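Local coordinates for protein uracil-dna glycosylase (Deinococcus radiodurans, PDB 4UQM) that belongs to the uracil-DNA glycosylase superfamily of alpha/beta enzymes, built round a central four-stranded parallel sheet with helices packed against it, at residues Asp62-Ala66 / Ala91-Ser95; Thr70-Lys76 / Ala134-Leu139. The protein carries 1 engineered substitution. All coordinates share one frame; numbering follows the deposited sequence.

Interaction 1 (Asp62-Ala66 / Ala91-Ser95)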
# COMPACT_ATOMS: atom_id res chain seq x y z
N ASP A 62 -12.63 -0.94 6.36
CA ASP A 62 -11.73 -0.35 5.41
C ASP A 62 -10.41 -1.12 5.26
O ASP A 62 -9.60 -0.81 4.37
CB ASP A 62 -11.36 1.08 5.86
CG ASP A 62 -12.52 1.98 5.90
OD1 ASP A 62 -13.46 1.79 5.12
OD2 ASP A 62 -12.54 2.90 6.74
N VAL A 63 -10.17 -2.14 6.10
CA VAL A 63 -8.87 -2.77 6.13
C VAL A 63 -8.41 -3.27 4.78
O VAL A 63 -7.21 -3.15 4.45
CB VAL A 63 -8.85 -3.91 7.19
CG1 VAL A 63 -7.64 -4.84 7.06
CG2 VAL A 63 -8.89 -3.34 8.58
N PHE A 64 -9.32 -3.84 4.00
CA PHE A 64 -8.96 -4.47 2.72
C PHE A 64 -9.27 -3.56 1.53
O PHE A 64 -9.28 -4.03 0.36
CB PHE A 64 -9.67 -5.82 2.60
CG PHE A 64 -9.18 -6.84 3.59
CD1 PHE A 64 -7.98 -7.52 3.37
CD2 PHE A 64 -9.89 -7.13 4.74
CE1 PHE A 64 -7.50 -8.44 4.31
CE2 PHE A 64 -9.41 -8.05 5.66
CZ PHE A 64 -8.22 -8.70 5.43
N ASN A 65 -9.46 -2.25 1.76
CA ASN A 65 -9.82 -1.36 0.66
C ASN A 65 -8.83 -1.29 -0.49
O ASN A 65 -9.26 -1.05 -1.60
CB ASN A 65 -10.15 0.05 1.12
CG ASN A 65 -11.54 0.14 1.73
OD1 ASN A 65 -12.32 -0.82 1.72
ND2 ASN A 65 -11.85 1.27 2.32
N ALA A 66 -7.54 -1.45 -0.25
CA ALA A 66 -6.60 -1.40 -1.39
C ALA A 66 -6.96 -2.46 -2.42
O ALA A 66 -6.83 -2.22 -3.63
CB ALA A 66 -5.17 -1.59 -0.92
N ALA A 91 -6.03 6.79 8.52
CA ALA A 91 -6.01 5.60 7.67
C ALA A 91 -7.40 5.12 7.26
O ALA A 91 -8.31 4.99 8.11
CB ALA A 91 -5.27 4.41 8.32
N HIS A 92 -7.55 4.78 5.99
CA HIS A 92 -8.78 4.11 5.51
C HIS A 92 -8.48 3.05 4.46
O HIS A 92 -9.37 2.69 3.66
CB HIS A 92 -9.87 5.08 5.05
CG HIS A 92 -10.34 5.94 6.15
ND1 HIS A 92 -9.78 7.18 6.35
CD2 HIS A 92 -11.21 5.74 7.17
CE1 HIS A 92 -10.32 7.72 7.42
NE2 HIS A 92 -11.20 6.88 7.93
N GLY A 93 -7.34 2.39 4.59
CA GLY A 93 -7.05 1.19 3.82
C GLY A 93 -6.32 1.41 2.51
O GLY A 93 -5.90 0.47 1.92
N LEU A 94 -6.13 2.64 2.06
CA LEU A 94 -5.24 2.90 0.91
C LEU A 94 -4.02 3.56 1.52
O LEU A 94 -4.12 4.63 2.08
CB LEU A 94 -5.87 3.88 -0.10
CG LEU A 94 -7.13 3.51 -0.84
CD1 LEU A 94 -7.45 4.61 -1.84
CD2 LEU A 94 -6.91 2.20 -1.49
N SER A 95 -2.87 2.87 1.44
CA SER A 95 -1.70 3.38 2.12
C SER A 95 -1.38 4.81 1.73
O SER A 95 -1.42 5.19 0.55
CB SER A 95 -0.50 2.46 1.95
OG SER A 95 -0.02 2.40 0.61
O HOH W 1 -6.01 -2.17 2.20
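The imidazole of His-92 meets the carboxylate of Asp-62 at its edge: OD2 of Asp-62 lies in the ring plane, 3.2 Å from CD2 of His-92. The two planes are 73° apart, with OD2 at the edge of the ring and not over a face. Both side chains place CG opposite their own carbonyl carbon (chi1 -63° in each), and they run side by side, pointing the same way. The third flat group, the amide of Asn-65, bridges the segments. Its ND2 makes a weak hydrogen bond to His-92 O at 3.2 Å, and it also reaches OD1 of Asp-62 at 3.3 Å, from above the carboxylate plane. On the other branch OD1 of Asn-65 accepts from Arg-68, which helps fix the rotation of the amide.

At Gly-93 the two backbones come close together. Its CA gives a CH...O contact to Asp-62 O at 3.3 Å, and that same carbonyl closes the type I turn by accepting from Asn-65 N. A water completes the junction, taking the N-H of Ala-66 at 3.0 Å and lying 2.7 Å from both Val-63 O and Gly-93 O. Further in, the contact turns apolar, with CD2 of Leu-94 resting 3.6 Å from CA of Ala-66.

The contact joins the start of helix 65-69 to the loop that follows strand 77-81. Ala-66 packs on Leu-139 and Leu-94 on Leu-140, both in the edge strand 138-142, while Val-63 turns back onto Arg-51 of helix 38-53.

Interaction 2 (Thr70-Lys76 / Ala134-Leu139)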
# COMPACT_ATOMS: atom_id res chain seq x y z
N THR A 70 -8.23 -1.67 -6.41
CA THR A 70 -7.32 -2.07 -7.49
C THR A 70 -7.34 -3.60 -7.62
O THR A 70 -6.59 -4.26 -6.94
CB THR A 70 -5.91 -1.60 -7.19
OG1 THR A 70 -5.94 -0.19 -6.85
CG2 THR A 70 -5.03 -1.82 -8.41
N PRO A 71 -8.15 -4.16 -8.54
CA PRO A 71 -8.18 -5.62 -8.82
C PRO A 71 -6.80 -6.15 -9.20
O PRO A 71 -5.99 -5.42 -9.79
CB PRO A 71 -9.14 -5.73 -10.00
CG PRO A 71 -10.06 -4.54 -9.83
CD PRO A 71 -9.19 -3.43 -9.28
N LEU A 72 -6.52 -7.42 -8.89
CA LEU A 72 -5.24 -8.02 -9.21
C LEU A 72 -4.87 -7.83 -10.68
O LEU A 72 -3.73 -7.48 -11.01
CB LEU A 72 -5.32 -9.52 -8.89
CG LEU A 72 -4.12 -10.41 -9.23
CD1 LEU A 72 -2.82 -9.85 -8.69
CD2 LEU A 72 -4.38 -11.83 -8.76
N GLY A 73 -5.82 -8.06 -11.56
CA GLY A 73 -5.59 -7.88 -12.98
C GLY A 73 -5.24 -6.47 -13.43
O GLY A 73 -4.73 -6.30 -14.55
N GLU A 74 -5.55 -5.46 -12.61
CA GLU A 74 -5.25 -4.08 -12.96
C GLU A 74 -3.95 -3.58 -12.35
O GLU A 74 -3.52 -2.50 -12.71
CB GLU A 74 -6.39 -3.17 -12.48
CG GLU A 74 -7.69 -3.51 -13.19
CD GLU A 74 -8.86 -2.58 -12.92
OE1 GLU A 74 -8.67 -1.46 -12.46
OE2 GLU A 74 -10.00 -2.99 -13.23
N VAL A 75 -3.30 -4.35 -11.49
CA VAL A 75 -2.10 -3.84 -10.82
C VAL A 75 -0.96 -3.64 -11.81
O VAL A 75 -0.56 -4.57 -12.49
CB VAL A 75 -1.64 -4.79 -9.69
CG1 VAL A 75 -0.38 -4.29 -9.01
CG2 VAL A 75 -2.72 -4.99 -8.65
N LYS A 76 -0.44 -2.42 -11.88
CA LYS A 76 0.79 -2.16 -12.55
C LYS A 76 1.89 -1.61 -11.67
O LYS A 76 3.07 -1.75 -12.03
CB LYS A 76 0.56 -1.34 -13.80
CG LYS A 76 0.10 0.03 -13.62
CD LYS A 76 -0.18 0.61 -15.04
CE LYS A 76 -0.27 2.11 -15.07
NZ LYS A 76 -0.61 2.45 -16.48
N ALA A 134 -5.16 4.74 -7.21
CA ALA A 134 -5.67 3.35 -7.14
C ALA A 134 -6.45 2.99 -8.39
O ALA A 134 -6.39 1.85 -8.90
CB ALA A 134 -6.53 3.18 -5.91
N GLU A 135 -7.20 3.96 -8.90
CA GLU A 135 -8.00 3.73 -10.10
C GLU A 135 -7.17 3.51 -11.38
O GLU A 135 -7.73 3.05 -12.39
CB GLU A 135 -8.92 4.91 -10.30
CG GLU A 135 -10.01 5.01 -9.24
CD GLU A 135 -10.82 6.33 -9.25
OE1 GLU A 135 -10.38 7.37 -9.77
OE2 GLU A 135 -11.92 6.31 -8.68
N GLN A 136 -5.89 3.91 -11.34
CA GLN A 136 -4.95 3.70 -12.47
C GLN A 136 -4.10 2.47 -12.32
O GLN A 136 -3.17 2.31 -13.07
CB GLN A 136 -4.03 4.89 -12.58
CG GLN A 136 -4.68 6.18 -12.97
CD GLN A 136 -3.55 7.22 -12.96
OE1 GLN A 136 -2.69 7.14 -13.86
NE2 GLN A 136 -3.54 8.15 -12.03
N GLY A 137 -4.33 1.60 -11.35
CA GLY A 137 -3.52 0.39 -11.22
C GLY A 137 -2.43 0.49 -10.20
O GLY A 137 -1.58 -0.40 -10.19
N VAL A 138 -2.48 1.48 -9.32
CA VAL A 138 -1.48 1.59 -8.24
C VAL A 138 -2.08 1.01 -6.97
O VAL A 138 -3.01 1.58 -6.39
CB VAL A 138 -1.10 3.04 -7.99
CG1 VAL A 138 -0.03 3.12 -6.90
CG2 VAL A 138 -0.56 3.70 -9.28
N LEU A 139 -1.57 -0.16 -6.55
CA LEU A 139 -2.04 -0.82 -5.36
C LEU A 139 -1.33 -0.19 -4.17
O LEU A 139 -0.12 -0.28 -4.06
CB LEU A 139 -1.78 -2.32 -5.46
CG LEU A 139 -2.26 -3.18 -4.29
CD1 LEU A 139 -3.76 -3.24 -4.20
CD2 LEU A 139 -1.77 -4.61 -4.50
O HOH W 2 -7.12 -0.14 -10.77
O HOH W 3 -6.85 0.31 -13.65
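Thr-70 reaches across to the end of helix 131-134, where its OG1 donates to Ala-134 O at 2.9 Å. The hydroxyl comes in 29° off the carbonyl plane, and Gly-137 N approaches the same oxygen from the opposite face, as part of the Schellman motif that ends the helix. A water 2.8 Å from Ala-134 O adds a third polar neighbour, and the same water lies 2.6 Å from OE1 of Glu-74; a second water links this carboxylate oxygen to Glu-135 O. With chi1 at -50°, Thr-70 turns OG1 toward Ala-134 O and leaves CG2 to pack on Gly-137, 3.9 Å from its CA.

Gly-137 O is held differently: Lys-76 N donates to it at 2.9 Å, in the carbonyl plane and on a lone pair, nearly straight at 164°. The CA of Val-75 adds a CH...O contact to that oxygen, and Glu-74 O lies 3.3 Å from Gly-137 CA. Lys-76 runs on extended, its CE 3.5 Å from Gln-136 O, while NZ bonds to Gly-234 O. Leu-139 CD1 packs against CB of Thr-70 and completes the apolar side, together with Val-75.

The chemistry is thus mostly hydrogen bonding to backbone carbonyls: Ala-134 O takes the Thr-70 hydroxyl, Gly-137 N and water, while Gly-137 O takes the N-H of Lys-76 where the chain enters the strand.

From the N terminus, the turn from Asp-62 to Asn-65 leads into helix 65-69, after which Thr-70 leaves the helix; the chain then passes through 70-76 into strand 77-81. Interaction 1 closes the first loop when 91-95, beyond that strand, returns to the start of the helix. Interaction 2 closes a longer one, bringing the end of helix 131-134 and the start of strand 138-142 back to the segment just before strand 77-81. The segments alternate, so the loops cross. The start of helix 65-69 is thus tied to the loop 91-95, and the segment after its end to helix 131-134 and strand 138-142. The contacts themselves touch, Ala-66 O lying 3.3 Å from Leu-139 CD1.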